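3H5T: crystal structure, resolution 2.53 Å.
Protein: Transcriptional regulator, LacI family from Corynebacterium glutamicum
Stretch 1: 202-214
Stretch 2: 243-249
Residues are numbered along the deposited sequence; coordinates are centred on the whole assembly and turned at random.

Stretch 1 202-214: ANNDGEVTRERLE
Stretch 2 (243-249) PIMECWI

Residues 202-209 are extended, with Gly206 and Glu207 in a strand; Val208 and Thr209 stay extended, and a helix follows from Arg210. Against them lies the strand that begins at Ile244, antiparallel, with CA-CA distances of 5.2 Å for Gly206-Glu246 and 4.5 Å for Glu207-Met245. Gly206 and Glu246 form the hydrogen-bonded pair: Gly206 N donates to Glu246 O and Glu246 N to Gly206 O, both at 2.9 Å. The ladder continues with Val208 N to Ile244 O at 2.7 Å, and water 1 extends it, accepting from Ile244 N (2.8 Å) and donating to Val208 O (3.2 Å). Between the bonds Met245 CA approaches Gly206 O at 3.2 Å; at the Trp248 end Asp205 CA approaches Glu246 O at 3.4 Å, both as CA-H...O contacts. Gly206 has phi/psi of 87/-148°, where a CB would be jammed against the preceding carbonyl oxygen; glycine suits the site for that reason alone.

Beyond the ladder, the Asp205 side chain (chi1 -76°, m) takes over from the backbone: OD1 accepts from Trp248 N at 3.0 Å. Trp248, at phi/psi -54/-42°, has left the extended conformation, and its CB points toward the first stretch. With chi1 -155° (t) and chi2 72°, Asn203 CA sits over one face of its indole, 3.5 Å from the centroid of the five-membered ring, 15° off the normal, a CH-pi contact.

The helix supplies the charged link. Thr209 (chi1 72°, p) caps it, OG1 accepting from Arg212 N at 3.1 Å, while Leu213 N bonds to Thr209 O at 3.0 Å. The Arg212 CA-to-CB bond points toward the strand. Its chain is extended, chi1 to chi3 all t, with chi4 at 73° turning the guanidinium so that its edge meets the Glu246 carboxylate in a two-pronged salt bridge: NE to OE1 at 2.8 Å and NH2 to OE2 at 3.1 Å, both nearly linear. Glu246 is buried, so the paired charge matters; its chi1 of 129° lies between wells, and chi2 is t. Arg212 NH1 also makes a weak bond to Ala202 O (2.9 Å), tying the helix to the start of its own stretch, and NH2 reaches the edge of the Trp248 ring, 3.8 Å from CD1.

Apolar contacts complete the 611 Å² buried between the stretches. Val208 (t) points toward the strand, its CB 3.8 Å from Ile244 CG2, and Leu213 (t, p) brings CD2 to 4.1 Å from Ile244 CD1. Ile244 (m, t), branched at CB, thus meets both Val208 and, in the helix, Leu213.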

ATOM      1  N   ALA A 202       1.183   6.872  20.423  1.00 24.73           N
ATOM      2  CA  ALA A 202       0.166   7.302  21.370  1.00 24.48           C
ATOM      3  C   ALA A 202      -1.139   7.530  20.626  1.00 24.03           C
ATOM      4  O   ALA A 202      -1.222   8.399  19.755  1.00 24.73           O
ATOM      5  CB  ALA A 202       0.603   8.585  22.088  1.00 22.41           C
ATOM      6  N   ASN A 203      -2.148   6.739  20.973  1.00 23.44           N
ATOM      7  CA  ASN A 203      -3.462   6.831  20.352  1.00 24.15           C
ATOM      8  C   ASN A 203      -3.997   8.254  20.311  1.00 22.98           C
ATOM      9  O   ASN A 203      -3.805   9.028  21.247  1.00 24.68           O
ATOM     10  CB  ASN A 203      -4.453   5.939  21.101  1.00 26.77           C
ATOM     11  CG  ASN A 203      -5.889   6.143  20.641  1.00 29.22           C
ATOM     12  OD1 ASN A 203      -6.479   7.204  20.847  1.00 29.60           O
ATOM     13  ND2 ASN A 203      -6.456   5.123  20.007  1.00 29.28           N
ATOM     14  N   ASN A 204      -4.660   8.593  19.212  1.00 23.23           N
ATOM     15  CA  ASN A 204      -5.251   9.911  19.038  1.00 22.47           C
ATOM     16  C   ASN A 204      -6.281   9.935  17.923  1.00 24.03           C
ATOM     17  O   ASN A 204      -5.985   9.588  16.780  1.00 25.33           O
ATOM     18  CB  ASN A 204      -4.181  10.959  18.754  1.00 21.50           C
ATOM     19  CG  ASN A 204      -4.774  12.335  18.451  1.00 21.94           C
ATOM     20  OD1 ASN A 204      -5.049  12.669  17.293  1.00 21.17           O
ATOM     21  ND2 ASN A 204      -4.981  13.132  19.493  1.00 15.58           N
ATOM     22  N   ASP A 205      -7.501  10.332  18.276  1.00 24.93           N
ATOM     23  CA  ASP A 205      -8.592  10.443  17.315  1.00 25.39           C
ATOM     24  C   ASP A 205      -9.010  11.900  17.345  1.00 25.51           C
ATOM     25  O   ASP A 205      -8.944  12.540  18.399  1.00 24.29           O
ATOM     26  CB  ASP A 205      -9.794   9.569  17.713  1.00 25.25           C
ATOM     27  CG  ASP A 205      -9.569   8.094  17.440  1.00 24.13           C
ATOM     28  OD1 ASP A 205      -8.872   7.784  16.461  1.00 26.67           O
ATOM     29  OD2 ASP A 205     -10.102   7.245  18.188  1.00 24.58           O
ATOM     30  N   GLY A 206      -9.433  12.423  16.194  1.00 23.74           N
ATOM     31  CA  GLY A 206      -9.864  13.804  16.131  1.00 22.76           C
ATOM     32  C   GLY A 206      -8.766  14.817  15.876  1.00 24.11           C
ATOM     33  O   GLY A 206      -7.784  14.537  15.183  1.00 22.13           O
ATOM     34  N   GLU A 207      -8.938  16.010  16.442  1.00 25.28           N
ATOM     35  CA  GLU A 207      -7.976  17.089  16.266  1.00 26.05           C
ATOM     36  C   GLU A 207      -6.527  16.653  16.438  1.00 25.63           C
ATOM     37  O   GLU A 207      -6.197  15.917  17.363  1.00 25.74           O
ATOM     38  CB  GLU A 207      -8.268  18.226  17.247  1.00 27.31           C
ATOM     39  CG  GLU A 207      -7.192  19.305  17.281  1.00 27.55           C
ATOM     40  CD  GLU A 207      -7.450  20.350  18.342  1.00 29.74           C
ATOM     41  OE1 GLU A 207      -7.874  19.970  19.456  1.00 30.73           O
ATOM     42  OE2 GLU A 207      -7.214  21.547  18.071  1.00 31.16           O
ATOM     43  N   VAL A 208      -5.673  17.107  15.526  1.00 23.95           N
ATOM     44  CA  VAL A 208      -4.246  16.819  15.585  1.00 25.29           C
ATOM     45  C   VAL A 208      -3.544  18.138  15.931  1.00 25.92           C
ATOM     46  O   VAL A 208      -3.699  19.137  15.230  1.00 25.53           O
ATOM     47  CB  VAL A 208      -3.694  16.306  14.226  1.00 23.23           C
ATOM     48  CG1 VAL A 208      -2.184  16.143  14.309  1.00 21.00           C
ATOM     49  CG2 VAL A 208      -4.343  14.981  13.862  1.00 24.63           C
ATOM     50  N   THR A 209      -2.777  18.137  17.012  1.00 27.31           N
ATOM     51  CA  THR A 209      -2.066  19.338  17.439  1.00 29.59           C
ATOM     52  C   THR A 209      -0.726  19.467  16.724  1.00 31.25           C
ATOM     53  O   THR A 209      -0.156  18.476  16.270  1.00 32.72           O
ATOM     54  CB  THR A 209      -1.775  19.308  18.946  1.00 29.70           C
ATOM     55  OG1 THR A 209      -0.744  18.348  19.206  1.00 27.95           O
ATOM     56  CG2 THR A 209      -3.027  18.928  19.727  1.00 28.69           C
ATOM     57  N   ARG A 210      -0.226  20.696  16.641  1.00 32.24           N
ATOM     58  CA  ARG A 210       1.053  20.975  16.001  1.00 32.58           C
ATOM     59  C   ARG A 210       2.142  20.075  16.575  1.00 32.11           C
ATOM     60  O   ARG A 210       2.995  19.575  15.850  1.00 34.15           O
ATOM     61  CB  ARG A 210       1.419  22.449  16.210  1.00 34.41           C
ATOM     62  CG  ARG A 210       2.796  22.851  15.701  1.00 39.66           C
ATOM     63  CD  ARG A 210       2.944  24.379  15.638  1.00 43.31           C
ATOM     64  NE  ARG A 210       4.311  24.800  15.321  1.00 45.93           N
ATOM     65  CZ  ARG A 210       4.678  26.064  15.104  1.00 48.10           C
ATOM     66  NH1 ARG A 210       3.780  27.044  15.161  1.00 47.63           N
ATOM     67  NH2 ARG A 210       5.948  26.355  14.845  1.00 47.58           N
ATOM     68  N   GLU A 211       2.099  19.850  17.879  1.00 31.77           N
ATOM     69  CA  GLU A 211       3.103  19.019  18.524  1.00 32.06           C
ATOM     70  C   GLU A 211       3.037  17.569  18.047  1.00 31.37           C
ATOM     71  O   GLU A 211       4.062  16.973  17.726  1.00 29.76           O
ATOM     72  CB  GLU A 211       2.941  19.079  20.047  1.00 33.16           C
ATOM     73  CG  GLU A 211       4.096  18.443  20.809  1.00 36.61           C
ATOM     74  CD  GLU A 211       3.983  18.630  22.318  1.00 39.05           C
ATOM     75  OE1 GLU A 211       3.172  17.921  22.960  1.00 38.51           O
ATOM     76  OE2 GLU A 211       4.704  19.498  22.856  1.00 39.38           O
ATOM     77  N   ARG A 212       1.835  16.999  18.007  1.00 29.95           N
ATOM     78  CA  ARG A 212       1.688  15.620  17.563  1.00 28.06           C
ATOM     79  C   ARG A 212       2.192  15.463  16.140  1.00 27.25           C
ATOM     80  O   ARG A 212       2.854  14.482  15.816  1.00 27.09           O
ATOM     81  CB  ARG A 212       0.226  15.171  17.633  1.00 27.03           C
ATOM     82  CG  ARG A 212       0.039  13.715  17.245  1.00 25.35           C
ATOM     83  CD  ARG A 212      -1.347  13.209  17.571  1.00 26.28           C
ATOM     84  NE  ARG A 212      -1.567  11.866  17.042  1.00 27.10           N
ATOM     85  CZ  ARG A 212      -1.026  10.758  17.537  1.00 25.73           C
ATOM     86  NH1 ARG A 212      -0.224  10.822  18.591  1.00 26.52           N
ATOM     87  NH2 ARG A 212      -1.292   9.586  16.978  1.00 24.61           N
ATOM     88  N   LEU A 213       1.886  16.446  15.302  1.00 26.32           N
ATOM     89  CA  LEU A 213       2.298  16.427  13.901  1.00 27.99           C
ATOM     90  C   LEU A 213       3.808  16.514  13.759  1.00 28.57           C
ATOM     91  O   LEU A 213       4.428  15.690  13.096  1.00 29.07           O
ATOM     92  CB  LEU A 213       1.644  17.591  13.153  1.00 26.54           C
ATOM     93  CG  LEU A 213       1.933  17.771  11.667  1.00 24.60           C
ATOM     94  CD1 LEU A 213       1.564  16.501  10.926  1.00 25.24           C
ATOM     95  CD2 LEU A 213       1.135  18.957  11.139  1.00 23.27           C
ATOM     96  N   GLU A 214       4.381  17.531  14.390  1.00 30.53           N
ATOM     97  CA  GLU A 214       5.817  17.781  14.371  1.00 31.88           C
ATOM     98  C   GLU A 214       6.657  16.605  14.890  1.00 30.70           C
ATOM     99  O   GLU A 214       7.767  16.371  14.412  1.00 31.24           O
ATOM    100  CB  GLU A 214       6.101  19.048  15.190  1.00 34.11           C
ATOM    101  CG  GLU A 214       7.559  19.425  15.322  1.00 40.17           C
ATOM    102  CD  GLU A 214       7.743  20.836  15.863  1.00 45.61           C
ATOM    103  OE1 GLU A 214       7.169  21.150  16.934  1.00 47.06           O
ATOM    104  OE2 GLU A 214       8.462  21.631  15.212  1.00 47.36           O
ATOM    105  N   PRO A 243      -7.539  23.033   9.683  1.00 30.10           N
ATOM    106  CA  PRO A 243      -7.771  21.960  10.654  1.00 29.81           C
ATOM    107  C   PRO A 243      -7.274  20.599  10.154  1.00 30.32           C
ATOM    108  O   PRO A 243      -7.377  20.287   8.968  1.00 30.51           O
ATOM    109  CB  PRO A 243      -9.280  22.001  10.846  1.00 29.93           C
ATOM    110  CG  PRO A 243      -9.767  22.415   9.493  1.00 29.31           C
ATOM    111  CD  PRO A 243      -8.809  23.516   9.116  1.00 28.25           C
ATOM    112  N   ILE A 244      -6.742  19.798  11.072  1.00 30.33           N
ATOM    113  CA  ILE A 244      -6.211  18.479  10.746  1.00 29.54           C
ATOM    114  C   ILE A 244      -6.718  17.410  11.710  1.00 28.63           C
ATOM    115  O   ILE A 244      -6.374  17.424  12.887  1.00 30.10           O
ATOM    116  CB  ILE A 244      -4.662  18.496  10.792  1.00 30.43           C
ATOM    117  CG1 ILE A 244      -4.127  19.458   9.728  1.00 31.62           C
ATOM    118  CG2 ILE A 244      -4.108  17.089  10.581  1.00 30.90           C
ATOM    119  CD1 ILE A 244      -2.637  19.700   9.809  1.00 32.72           C
ATOM    120  N   MET A 245      -7.535  16.485  11.217  1.00 26.69           N
ATOM    121  CA  MET A 245      -8.043  15.417  12.068  1.00 25.09           C
ATOM    122  C   MET A 245      -7.494  14.052  11.660  1.00 24.52           C
ATOM    123  O   MET A 245      -7.113  13.837  10.510  1.00 24.15           O
ATOM    124  CB  MET A 245      -9.575  15.403  12.060  1.00 22.84           C
ATOM    125  CG  MET A 245     -10.186  16.638  12.725  1.00 19.91           C
ATOM    126  SD  MET A 245     -11.744  16.310  13.540  1.00 11.51           S
ATOM    127  CE  MET A 245     -12.011  17.882  14.323  1.00 15.17           C
ATOM    128  N   GLU A 246      -7.461  13.130  12.617  1.00 24.49           N
ATOM    129  CA  GLU A 246      -6.929  11.797  12.378  1.00 23.69           C
ATOM    130  C   GLU A 246      -7.740  10.682  13.029  1.00 24.43           C
ATOM    131  O   GLU A 246      -8.517  10.918  13.951  1.00 24.98           O
ATOM    132  CB  GLU A 246      -5.478  11.743  12.887  1.00 22.38           C
ATOM    133  CG  GLU A 246      -5.134  10.581  13.823  1.00 21.90           C
ATOM    134  CD  GLU A 246      -3.721  10.668  14.391  1.00 20.91           C
ATOM    135  OE1 GLU A 246      -3.304  11.773  14.796  1.00 20.08           O
ATOM    136  OE2 GLU A 246      -3.028   9.633  14.448  1.00 16.81           O
ATOM    137  N   CYS A 247      -7.573   9.467  12.511  1.00 23.99           N
ATOM    138  CA  CYS A 247      -8.213   8.296  13.084  1.00 24.82           C
ATOM    139  C   CYS A 247      -7.090   7.283  13.267  1.00 25.01           C
ATOM    140  O   CYS A 247      -6.488   6.805  12.302  1.00 27.28           O
ATOM    141  CB  CYS A 247      -9.348   7.756  12.191  1.00 26.66           C
ATOM    142  SG  CYS A 247      -8.985   7.336  10.481  1.00 30.64           S
ATOM    143  N   TRP A 248      -6.781   6.995  14.523  1.00 23.60           N
ATOM    144  CA  TRP A 248      -5.703   6.074  14.853  1.00 23.55           C
ATOM    145  C   TRP A 248      -5.866   4.717  14.167  1.00 24.27           C
ATOM    146  O   TRP A 248      -4.896   4.136  13.675  1.00 24.67           O
ATOM    147  CB  TRP A 248      -5.635   5.897  16.362  1.00 21.67           C
ATOM    148  CG  TRP A 248      -4.297   5.486  16.843  1.00 20.65           C
ATOM    149  CD1 TRP A 248      -3.179   6.257  16.894  1.00 20.98           C
ATOM    150  CD2 TRP A 248      -3.934   4.207  17.365  1.00 20.01           C
ATOM    151  NE1 TRP A 248      -2.135   5.538  17.423  1.00 23.90           N
ATOM    152  CE2 TRP A 248      -2.571   4.274  17.719  1.00 21.48           C
ATOM    153  CE3 TRP A 248      -4.630   3.006  17.567  1.00 20.58           C
ATOM    154  CZ2 TRP A 248      -1.883   3.185  18.270  1.00 21.24           C
ATOM    155  CZ3 TRP A 248      -3.946   1.920  18.113  1.00 20.11           C
ATOM    156  CH2 TRP A 248      -2.584   2.021  18.458  1.00 20.14           C
ATOM    157  N   ILE A 249      -7.093   4.209  14.148  1.00 23.86           N
ATOM    158  CA  ILE A 249      -7.382   2.942  13.496  1.00 23.27           C
ATOM    159  C   ILE A 249      -8.007   3.260  12.141  1.00 24.43           C
ATOM    160  O   ILE A 249      -8.938   4.055  12.051  1.00 22.98           O
ATOM    161  CB  ILE A 249      -8.355   2.093  14.346  1.00 22.41           C
ATOM    162  CG1 ILE A 249      -7.646   1.640  15.617  1.00 21.34           C
ATOM    163  CG2 ILE A 249      -8.863   0.901  13.547  1.00 20.51           C
ATOM    164  CD1 ILE A 249      -8.562   1.074  16.656  1.00 21.72           C
TER
HETATM  165  O   HOH W   1      -6.058  20.727  13.676  1.00 33.43           O